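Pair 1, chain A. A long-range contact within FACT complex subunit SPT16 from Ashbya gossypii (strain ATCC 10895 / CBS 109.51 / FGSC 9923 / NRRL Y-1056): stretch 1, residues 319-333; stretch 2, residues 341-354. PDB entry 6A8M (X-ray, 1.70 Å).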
# COMPACT_ATOMS: atom_id res chain seq x y z
N ASP A 319 20.45 13.58 -13.97
CA ASP A 319 19.70 14.02 -15.14
C ASP A 319 19.12 12.83 -15.89
O ASP A 319 17.96 12.86 -16.32
CB ASP A 319 20.58 14.84 -16.08
CG ASP A 319 20.94 16.20 -15.51
OD1 ASP A 319 20.24 16.67 -14.58
OD2 ASP A 319 21.91 16.80 -16.02
N PHE A 320 19.93 11.78 -16.07
CA PHE A 320 19.45 10.56 -16.72
C PHE A 320 18.32 9.91 -15.93
O PHE A 320 17.33 9.47 -16.52
CB PHE A 320 20.60 9.57 -16.90
CG PHE A 320 20.11 8.20 -17.25
CD1 PHE A 320 19.71 7.93 -18.53
CD2 PHE A 320 19.98 7.21 -16.26
CE1 PHE A 320 19.22 6.68 -18.86
CE2 PHE A 320 19.49 5.97 -16.58
CZ PHE A 320 19.11 5.70 -17.87
N LEU A 321 18.46 9.83 -14.60
CA LEU A 321 17.42 9.22 -13.78
C LEU A 321 16.07 9.90 -14.01
O LEU A 321 15.04 9.22 -14.11
CB LEU A 321 17.82 9.30 -12.30
CG LEU A 321 16.85 8.78 -11.25
CD1 LEU A 321 16.66 7.28 -11.42
CD2 LEU A 321 17.41 9.10 -9.86
N LEU A 322 16.07 11.23 -14.14
CA LEU A 322 14.83 11.94 -14.46
C LEU A 322 14.25 11.50 -15.80
O LEU A 322 13.04 11.29 -15.92
CB LEU A 322 15.06 13.44 -14.49
CG LEU A 322 15.16 14.17 -13.16
CD1 LEU A 322 15.48 15.65 -13.44
CD2 LEU A 322 13.88 14.01 -12.35
N LEU A 323 15.11 11.40 -16.82
CA LEU A 323 14.68 10.99 -18.15
C LEU A 323 14.15 9.57 -18.14
O LEU A 323 13.18 9.25 -18.83
CB LEU A 323 15.85 11.10 -19.14
CG LEU A 323 16.36 12.53 -19.36
CD1 LEU A 323 17.53 12.58 -20.30
CD2 LEU A 323 15.22 13.40 -19.89
N LEU A 324 14.76 8.69 -17.34
CA LEU A 324 14.30 7.31 -17.24
C LEU A 324 12.92 7.23 -16.60
O LEU A 324 12.04 6.49 -17.07
CB LEU A 324 15.32 6.48 -16.44
CG LEU A 324 14.87 5.06 -16.09
CD1 LEU A 324 14.72 4.26 -17.40
CD2 LEU A 324 15.89 4.39 -15.19
N GLN A 325 12.72 7.97 -15.51
CA GLN A 325 11.39 7.97 -14.89
C GLN A 325 10.35 8.47 -15.87
O GLN A 325 9.25 7.90 -15.97
CB GLN A 325 11.39 8.84 -13.63
CG GLN A 325 10.09 8.63 -12.82
CD GLN A 325 9.76 9.76 -11.87
OE1 GLN A 325 9.79 10.94 -12.23
NE2 GLN A 325 9.41 9.40 -10.64
N GLU A 326 10.68 9.52 -16.62
CA GLU A 326 9.75 10.04 -17.62
C GLU A 326 9.43 8.99 -18.67
O GLU A 326 8.27 8.84 -19.07
CB GLU A 326 10.35 11.30 -18.26
CG GLU A 326 9.52 11.87 -19.40
CD GLU A 326 8.20 12.46 -18.94
OE1 GLU A 326 8.12 12.96 -17.80
OE2 GLU A 326 7.23 12.42 -19.73
N GLU A 327 10.45 8.25 -19.13
CA GLU A 327 10.21 7.17 -20.09
C GLU A 327 9.25 6.14 -19.52
O GLU A 327 8.35 5.67 -20.22
CB GLU A 327 11.55 6.53 -20.47
CG GLU A 327 11.48 5.15 -21.14
CD GLU A 327 10.92 5.16 -22.56
OE1 GLU A 327 10.66 6.24 -23.11
OE2 GLU A 327 10.74 4.06 -23.14
N ILE A 328 9.43 5.77 -18.25
CA ILE A 328 8.52 4.81 -17.63
C ILE A 328 7.12 5.39 -17.52
O ILE A 328 6.14 4.77 -17.96
CB ILE A 328 9.06 4.39 -16.25
CG1 ILE A 328 10.37 3.63 -16.42
CG2 ILE A 328 8.08 3.50 -15.51
CD1 ILE A 328 11.07 3.45 -15.11
N ILE A 329 7.00 6.60 -16.98
CA ILE A 329 5.68 7.14 -16.66
C ILE A 329 4.89 7.44 -17.92
O ILE A 329 3.71 7.08 -18.05
CB ILE A 329 5.80 8.38 -15.76
CG1 ILE A 329 6.28 7.98 -14.36
CG2 ILE A 329 4.46 9.15 -15.74
CD1 ILE A 329 6.62 9.15 -13.42
N ASN A 330 5.52 8.10 -18.89
CA ASN A 330 4.76 8.62 -20.02
C ASN A 330 4.92 7.80 -21.29
O ASN A 330 4.24 8.09 -22.29
CB ASN A 330 5.13 10.10 -20.22
CG ASN A 330 4.45 11.00 -19.17
OD1 ASN A 330 3.23 10.92 -18.98
ND2 ASN A 330 5.23 11.81 -18.47
N ASN A 331 5.75 6.76 -21.28
CA ASN A 331 5.83 5.88 -22.43
C ASN A 331 5.48 4.43 -22.12
O ASN A 331 4.76 3.81 -22.90
CB ASN A 331 7.22 5.95 -23.04
CG ASN A 331 7.26 5.35 -24.41
OD1 ASN A 331 6.35 5.55 -25.21
ND2 ASN A 331 8.31 4.58 -24.70
N LEU A 332 5.97 3.86 -21.02
CA LEU A 332 5.81 2.42 -20.80
C LEU A 332 4.57 2.06 -19.99
O LEU A 332 4.07 0.94 -20.10
CB LEU A 332 7.05 1.86 -20.10
CG LEU A 332 8.33 2.03 -20.91
CD1 LEU A 332 9.55 1.71 -20.07
CD2 LEU A 332 8.28 1.15 -22.15
N LEU A 333 4.08 2.98 -19.16
CA LEU A 333 2.92 2.70 -18.31
C LEU A 333 1.65 2.78 -19.15
O LEU A 333 1.03 3.83 -19.28
CB LEU A 333 2.88 3.70 -17.16
CG LEU A 333 3.11 3.25 -15.74
CD1 LEU A 333 2.64 4.36 -14.82
CD2 LEU A 333 2.41 1.91 -15.44
N GLN A 341 7.10 -6.04 -19.31
CA GLN A 341 7.31 -5.09 -20.39
C GLN A 341 7.76 -3.74 -19.85
O GLN A 341 8.63 -3.08 -20.44
CB GLN A 341 6.02 -4.94 -21.20
CG GLN A 341 5.72 -6.13 -22.08
CD GLN A 341 4.31 -6.13 -22.64
OE1 GLN A 341 3.40 -5.52 -22.09
NE2 GLN A 341 4.13 -6.84 -23.74
N ILE A 342 7.18 -3.31 -18.73
CA ILE A 342 7.57 -2.03 -18.15
C ILE A 342 9.01 -2.09 -17.64
O ILE A 342 9.84 -1.25 -17.99
CB ILE A 342 6.60 -1.65 -17.02
CG1 ILE A 342 5.19 -1.46 -17.56
CG2 ILE A 342 7.06 -0.40 -16.31
CD1 ILE A 342 4.12 -1.54 -16.49
N TYR A 343 9.32 -3.09 -16.82
CA TYR A 343 10.68 -3.19 -16.30
C TYR A 343 11.69 -3.35 -17.44
O TYR A 343 12.73 -2.69 -17.45
CB TYR A 343 10.81 -4.35 -15.29
CG TYR A 343 12.19 -4.38 -14.71
CD1 TYR A 343 12.56 -3.46 -13.74
CD2 TYR A 343 13.15 -5.27 -15.19
CE1 TYR A 343 13.83 -3.43 -13.23
CE2 TYR A 343 14.43 -5.26 -14.69
CZ TYR A 343 14.76 -4.33 -13.71
OH TYR A 343 16.03 -4.30 -13.21
N ASP A 344 11.41 -4.24 -18.40
CA ASP A 344 12.35 -4.44 -19.51
C ASP A 344 12.53 -3.16 -20.33
O ASP A 344 13.63 -2.89 -20.83
CB ASP A 344 11.91 -5.59 -20.40
CG ASP A 344 12.14 -6.95 -19.77
OD1 ASP A 344 12.76 -6.99 -18.69
OD2 ASP A 344 11.72 -7.98 -20.36
N GLY A 345 11.47 -2.37 -20.49
CA GLY A 345 11.62 -1.09 -21.19
C GLY A 345 12.56 -0.13 -20.47
O GLY A 345 13.30 0.62 -21.10
N ALA A 346 12.51 -0.12 -19.13
CA ALA A 346 13.48 0.64 -18.35
C ALA A 346 14.90 0.13 -18.58
O ALA A 346 15.84 0.91 -18.73
CB ALA A 346 13.11 0.58 -16.87
N VAL A 347 15.07 -1.19 -18.56
CA VAL A 347 16.39 -1.78 -18.80
C VAL A 347 16.90 -1.38 -20.17
O VAL A 347 18.09 -1.07 -20.34
CB VAL A 347 16.33 -3.30 -18.64
CG1 VAL A 347 17.65 -3.93 -19.08
CG2 VAL A 347 15.99 -3.63 -17.19
N ASN A 348 16.02 -1.41 -21.17
CA ASN A 348 16.41 -1.00 -22.52
C ASN A 348 16.93 0.43 -22.52
O ASN A 348 17.94 0.74 -23.17
CB ASN A 348 15.22 -1.11 -23.48
CG ASN A 348 14.76 -2.53 -23.71
OD1 ASN A 348 15.44 -3.49 -23.35
ND2 ASN A 348 13.60 -2.66 -24.33
N TYR A 349 16.21 1.33 -21.85
CA TYR A 349 16.58 2.74 -21.87
C TYR A 349 17.94 2.95 -21.20
O TYR A 349 18.76 3.74 -21.69
CB TYR A 349 15.48 3.54 -21.18
CG TYR A 349 15.54 5.04 -21.39
CD1 TYR A 349 15.00 5.62 -22.53
CD2 TYR A 349 16.12 5.86 -20.44
CE1 TYR A 349 15.07 6.99 -22.72
CE2 TYR A 349 16.19 7.23 -20.62
CZ TYR A 349 15.66 7.79 -21.76
OH TYR A 349 15.74 9.16 -21.94
N ILE A 350 18.22 2.23 -20.12
CA ILE A 350 19.52 2.35 -19.46
C ILE A 350 20.63 1.82 -20.35
O ILE A 350 21.71 2.42 -20.47
CB ILE A 350 19.52 1.62 -18.11
CG1 ILE A 350 18.55 2.24 -17.13
CG2 ILE A 350 20.90 1.60 -17.51
CD1 ILE A 350 18.12 1.23 -16.09
N ASN A 351 20.40 0.67 -20.98
CA ASN A 351 21.42 0.08 -21.85
C ASN A 351 21.74 1.01 -22.99
O ASN A 351 22.90 1.11 -23.43
CB ASN A 351 20.92 -1.27 -22.36
CG ASN A 351 21.86 -1.91 -23.37
OD1 ASN A 351 22.78 -2.63 -22.99
ND2 ASN A 351 21.63 -1.65 -24.67
N SER A 352 20.72 1.71 -23.49
CA SER A 352 20.92 2.64 -24.59
C SER A 352 21.79 3.82 -24.17
O SER A 352 22.74 4.18 -24.88
CB SER A 352 19.58 3.16 -25.10
OG SER A 352 19.79 3.98 -26.23
N LYS A 353 21.46 4.45 -23.06
CA LYS A 353 22.02 5.74 -22.69
C LYS A 353 23.13 5.66 -21.64
O LYS A 353 24.06 6.47 -21.69
CB LYS A 353 20.92 6.67 -22.17
CG LYS A 353 19.65 6.66 -23.03
CD LYS A 353 19.88 7.35 -24.35
CE LYS A 353 18.54 7.75 -24.98
NZ LYS A 353 18.74 8.48 -26.27
N LYS A 354 23.05 4.71 -20.71
CA LYS A 354 23.91 4.72 -19.52
C LYS A 354 24.24 3.29 -19.10
O LYS A 354 23.87 2.85 -18.01
CB LYS A 354 23.23 5.46 -18.37
CG LYS A 354 23.13 6.96 -18.53
CD LYS A 354 24.51 7.60 -18.62
CE LYS A 354 24.45 9.08 -18.36
NZ LYS A 354 25.79 9.72 -18.53
O HOH W 1 12.54 10.35 -21.21
O HOH W 2 12.43 1.96 -23.28

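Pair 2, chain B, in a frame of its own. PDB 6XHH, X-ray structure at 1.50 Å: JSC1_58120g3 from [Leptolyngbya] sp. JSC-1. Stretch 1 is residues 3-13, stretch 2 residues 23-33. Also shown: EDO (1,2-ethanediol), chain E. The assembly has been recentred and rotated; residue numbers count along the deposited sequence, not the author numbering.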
# COMPACT_ATOMS: atom_id res chain seq x y z
N GLN B 3 16.44 5.91 9.66
CA GLN B 3 17.19 6.78 8.76
C GLN B 3 16.54 6.85 7.39
O GLN B 3 16.36 7.94 6.83
CB GLN B 3 18.64 6.30 8.65
CG GLN B 3 19.26 5.79 9.95
CD GLN B 3 18.83 4.37 10.31
OE1 GLN B 3 19.23 3.40 9.66
NE2 GLN B 3 18.03 4.24 11.36
N ALA B 4 16.15 5.70 6.84
CA ALA B 4 15.39 5.70 5.60
C ALA B 4 14.07 6.45 5.77
O ALA B 4 13.69 7.26 4.92
CB ALA B 4 15.14 4.26 5.13
N LEU B 5 13.36 6.20 6.88
CA LEU B 5 12.11 6.91 7.13
C LEU B 5 12.33 8.41 7.24
O LEU B 5 11.56 9.20 6.68
CB LEU B 5 11.44 6.39 8.40
CG LEU B 5 10.15 7.10 8.82
CD1 LEU B 5 9.08 6.98 7.73
CD2 LEU B 5 9.65 6.46 10.10
N ASN B 6 13.36 8.82 7.98
CA ASN B 6 13.61 10.25 8.14
C ASN B 6 13.89 10.90 6.79
O ASN B 6 13.46 12.03 6.54
CB ASN B 6 14.77 10.47 9.10
CG ASN B 6 15.15 11.93 9.21
OD1 ASN B 6 14.38 12.74 9.73
ND2 ASN B 6 16.35 12.27 8.73
N ARG B 7 14.58 10.19 5.90
CA ARG B 7 14.82 10.68 4.55
C ARG B 7 13.51 10.86 3.80
O ARG B 7 13.30 11.87 3.13
CB ARG B 7 15.74 9.71 3.80
CG ARG B 7 16.29 10.26 2.51
CD ARG B 7 16.95 9.17 1.68
NE ARG B 7 15.96 8.37 0.94
CZ ARG B 7 15.38 8.77 -0.18
NH1 ARG B 7 15.67 9.97 -0.69
NH2 ARG B 7 14.50 7.99 -0.79
N VAL B 8 12.62 9.86 3.89
CA VAL B 8 11.33 9.95 3.21
C VAL B 8 10.53 11.14 3.73
O VAL B 8 9.99 11.94 2.96
CB VAL B 8 10.54 8.64 3.37
CG1 VAL B 8 9.17 8.75 2.74
CG2 VAL B 8 11.31 7.47 2.76
N ILE B 9 10.46 11.29 5.06
CA ILE B 9 9.67 12.38 5.64
C ILE B 9 10.24 13.73 5.23
O ILE B 9 9.49 14.68 4.96
CB ILE B 9 9.62 12.23 7.18
CG1 ILE B 9 8.97 10.90 7.55
CG2 ILE B 9 8.86 13.39 7.81
CD1 ILE B 9 8.93 10.63 9.04
N THR B 10 11.57 13.85 5.18
CA THR B 10 12.20 15.08 4.71
C THR B 10 11.73 15.44 3.31
O THR B 10 11.28 16.57 3.07
CB THR B 10 13.72 14.92 4.75
OG1 THR B 10 14.15 14.72 6.10
CG2 THR B 10 14.40 16.17 4.19
N LYS B 11 11.78 14.48 2.37
CA LYS B 11 11.36 14.77 1.00
C LYS B 11 9.89 15.17 0.93
O LYS B 11 9.52 16.09 0.20
CB LYS B 11 11.63 13.56 0.11
CG LYS B 11 13.10 13.23 -0.08
CD LYS B 11 13.85 14.37 -0.77
CE LYS B 11 13.17 14.79 -2.06
NZ LYS B 11 12.99 13.66 -3.00
N ILE B 12 9.05 14.49 1.72
CA ILE B 12 7.62 14.79 1.74
C ILE B 12 7.37 16.22 2.18
O ILE B 12 6.53 16.93 1.61
CB ILE B 12 6.89 13.78 2.65
CG1 ILE B 12 6.72 12.45 1.93
CG2 ILE B 12 5.57 14.36 3.14
CD1 ILE B 12 6.22 11.33 2.83
N ARG B 13 8.08 16.68 3.21
CA ARG B 13 7.82 18.00 3.75
C ARG B 13 8.53 19.11 2.98
O ARG B 13 8.30 20.28 3.27
CB ARG B 13 8.23 18.05 5.22
CG ARG B 13 7.49 19.12 6.01
CD ARG B 13 6.01 18.84 6.09
NE ARG B 13 5.70 17.89 7.16
CZ ARG B 13 5.66 18.21 8.44
NH1 ARG B 13 5.90 19.46 8.83
NH2 ARG B 13 5.37 17.29 9.35
N SER B 23 3.11 12.37 -4.98
CA SER B 23 4.05 11.94 -6.00
C SER B 23 5.43 11.67 -5.41
O SER B 23 6.06 10.65 -5.70
CB SER B 23 4.15 12.99 -7.11
OG SER B 23 2.95 13.04 -7.85
N THR B 24 5.90 12.59 -4.56
CA THR B 24 7.18 12.39 -3.89
C THR B 24 7.16 11.12 -3.04
O THR B 24 8.15 10.38 -3.00
CB THR B 24 7.49 13.60 -3.01
OG1 THR B 24 7.56 14.76 -3.85
CG2 THR B 24 8.79 13.43 -2.28
N THR B 25 6.05 10.87 -2.34
CA THR B 25 5.96 9.69 -1.49
C THR B 25 6.08 8.41 -2.29
O THR B 25 6.90 7.54 -1.97
CB THR B 25 4.65 9.72 -0.70
OG1 THR B 25 4.64 10.88 0.14
CG2 THR B 25 4.53 8.49 0.15
N THR B 26 5.30 8.28 -3.37
CA THR B 26 5.36 7.04 -4.15
C THR B 26 6.74 6.86 -4.78
O THR B 26 7.26 5.74 -4.80
CB THR B 26 4.27 7.00 -5.23
OG1 THR B 26 4.36 8.13 -6.10
CG2 THR B 26 2.88 6.95 -4.63
N GLN B 27 7.35 7.95 -5.26
CA GLN B 27 8.69 7.88 -5.84
C GLN B 27 9.72 7.44 -4.82
O GLN B 27 10.56 6.57 -5.10
CB GLN B 27 9.08 9.23 -6.43
CG GLN B 27 8.26 9.66 -7.66
CD GLN B 27 8.92 10.79 -8.46
OE1 GLN B 27 10.13 11.01 -8.39
NE2 GLN B 27 8.10 11.52 -9.22
N GLU B 28 9.69 8.04 -3.63
CA GLU B 28 10.72 7.74 -2.64
C GLU B 28 10.60 6.31 -2.11
O GLU B 28 11.60 5.62 -1.93
CB GLU B 28 10.66 8.75 -1.50
CG GLU B 28 11.01 10.15 -1.91
CD GLU B 28 12.30 10.23 -2.68
OE1 GLU B 28 13.27 9.54 -2.28
OE2 GLU B 28 12.35 10.98 -3.67
N VAL B 29 9.37 5.86 -1.84
CA VAL B 29 9.19 4.48 -1.40
C VAL B 29 9.63 3.49 -2.48
O VAL B 29 10.26 2.47 -2.18
CB VAL B 29 7.74 4.24 -0.96
CG1 VAL B 29 7.52 2.75 -0.70
CG2 VAL B 29 7.42 5.06 0.29
N ARG B 30 9.30 3.77 -3.75
CA ARG B 30 9.67 2.85 -4.82
C ARG B 30 11.19 2.74 -4.95
O ARG B 30 11.73 1.64 -5.07
CB ARG B 30 9.07 3.30 -6.16
CG ARG B 30 9.03 2.17 -7.19
CD ARG B 30 9.13 2.65 -8.65
NE ARG B 30 10.26 3.56 -8.84
CZ ARG B 30 11.53 3.18 -8.90
NH1 ARG B 30 12.48 4.10 -9.06
NH2 ARG B 30 11.88 1.90 -8.79
N ARG B 31 11.88 3.88 -4.92
CA ARG B 31 13.34 3.91 -4.97
C ARG B 31 13.95 3.16 -3.78
O ARG B 31 14.87 2.34 -3.94
CB ARG B 31 13.81 5.37 -4.97
CG ARG B 31 15.32 5.59 -5.10
CD ARG B 31 15.66 7.09 -5.10
NE ARG B 31 16.09 7.57 -3.78
CZ ARG B 31 17.33 7.94 -3.49
NH1 ARG B 31 18.28 7.89 -4.42
NH2 ARG B 31 17.63 8.37 -2.27
N LEU B 32 13.45 3.44 -2.58
CA LEU B 32 13.97 2.82 -1.36
C LEU B 32 13.87 1.30 -1.43
O LEU B 32 14.84 0.59 -1.13
CB LEU B 32 13.19 3.35 -0.17
CG LEU B 32 13.53 2.76 1.20
CD1 LEU B 32 14.97 3.08 1.55
CD2 LEU B 32 12.58 3.31 2.26
N PHE B 33 12.72 0.78 -1.84
CA PHE B 33 12.50 -0.66 -1.91
C PHE B 33 13.05 -1.30 -3.18
O PHE B 33 13.08 -2.53 -3.27
CB PHE B 33 11.00 -0.97 -1.79
CG PHE B 33 10.45 -0.81 -0.38
CD1 PHE B 33 11.29 -0.54 0.69
CD2 PHE B 33 9.10 -0.96 -0.14
CE1 PHE B 33 10.78 -0.43 1.99
CE2 PHE B 33 8.58 -0.84 1.16
CZ PHE B 33 9.43 -0.56 2.22
C1 EDO E . 14.07 -6.43 -4.61
O1 EDO E . 13.47 -5.13 -4.67
C2 EDO E . 14.62 -6.83 -5.98
O2 EDO E . 15.34 -5.72 -6.53

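The sharpest difference lies at one matched position, Tyr349(A) in pair 1 and Glu28(B) in pair 2. In pair 1 an aromatic ring fills the groove of the facing helix. In pair 2 a carboxylate takes that place and is held by charge.

The shared frame is two helices running roughly antiparallel. The angle between their directions is 143° in pair 1 and 155° in pair 2. The axes approach to 9.8 Å and 9.0 Å. Fourteen central residues superpose with an RMSD of 0.5 Å.

The Tyr349(A) side chain sits as a knob among Phe320(A), Leu323(A), Leu324(A) and Glu327(A). These four match Ala4(B), Arg7(B), Val8(B) and Lys11(B). Glu327(A) CB lies over one face of the tyrosine ring, 4.2 Å from its centroid. Leu324(A) CD1 is 3.7 Å from Tyr349(A) CD2. The Phe320(A) and Tyr349(A) rings meet rim to rim, with CE1 of Phe320(A) 3.5 Å from CE2 of Tyr349(A).

Glu28(B) instead draws in two basic side chains. Arg7(B) NH2 forms a salt bridge with Glu28(B) OE1, with a very short hydrogen bond of 2.5 Å. Lys11(B) NZ forms a second salt bridge with Glu28(B) OE2 at 2.8 Å. Arg31(B) NH2 lies over one face of the Arg7(B) guanidinium, 3.0 Å from Arg7(B) NH1. Both groups are donors, so this is a close approach of like charges and not a hydrogen bond.

Phe320(A) and Ala4(B) also differ in bulk. Phe320(A) reaches Ile350(A), with CZ to CG1 at 3.6 Å, and carries Lys354(A) CG over one ring face. Ala4(B) is small, and its CB meets Leu32(B) CD1 at 3.8 Å.

Ile328(A) and Ile12(B) keep the same residue type. Ile328(A) CD1 packs on Ala346(A) CB at 3.9 Å. Ile12(B) CD1 lies 3.2 Å from OG1 of Thr25(B), the match of Ala346(A).

Gly345(A) matches Thr24(B), though less closely, with CA atoms 1.5 Å apart. At Gly345(A) an ideal CB would clash with Leu332(A) CD1, at 2.6 Å. Thr24(B) CG2 lies 3.7 Å from Lys11(B) CB.

Pair 1 has no direct hydrogen bond between its stretches. Water 2 bridges them, donating to Glu327(A) OE2 and to Gly345(A) O, each 2.7 Å from the water oxygen. The stretches bury 685 Å² in pair 1 and 512 Å² in pair 2.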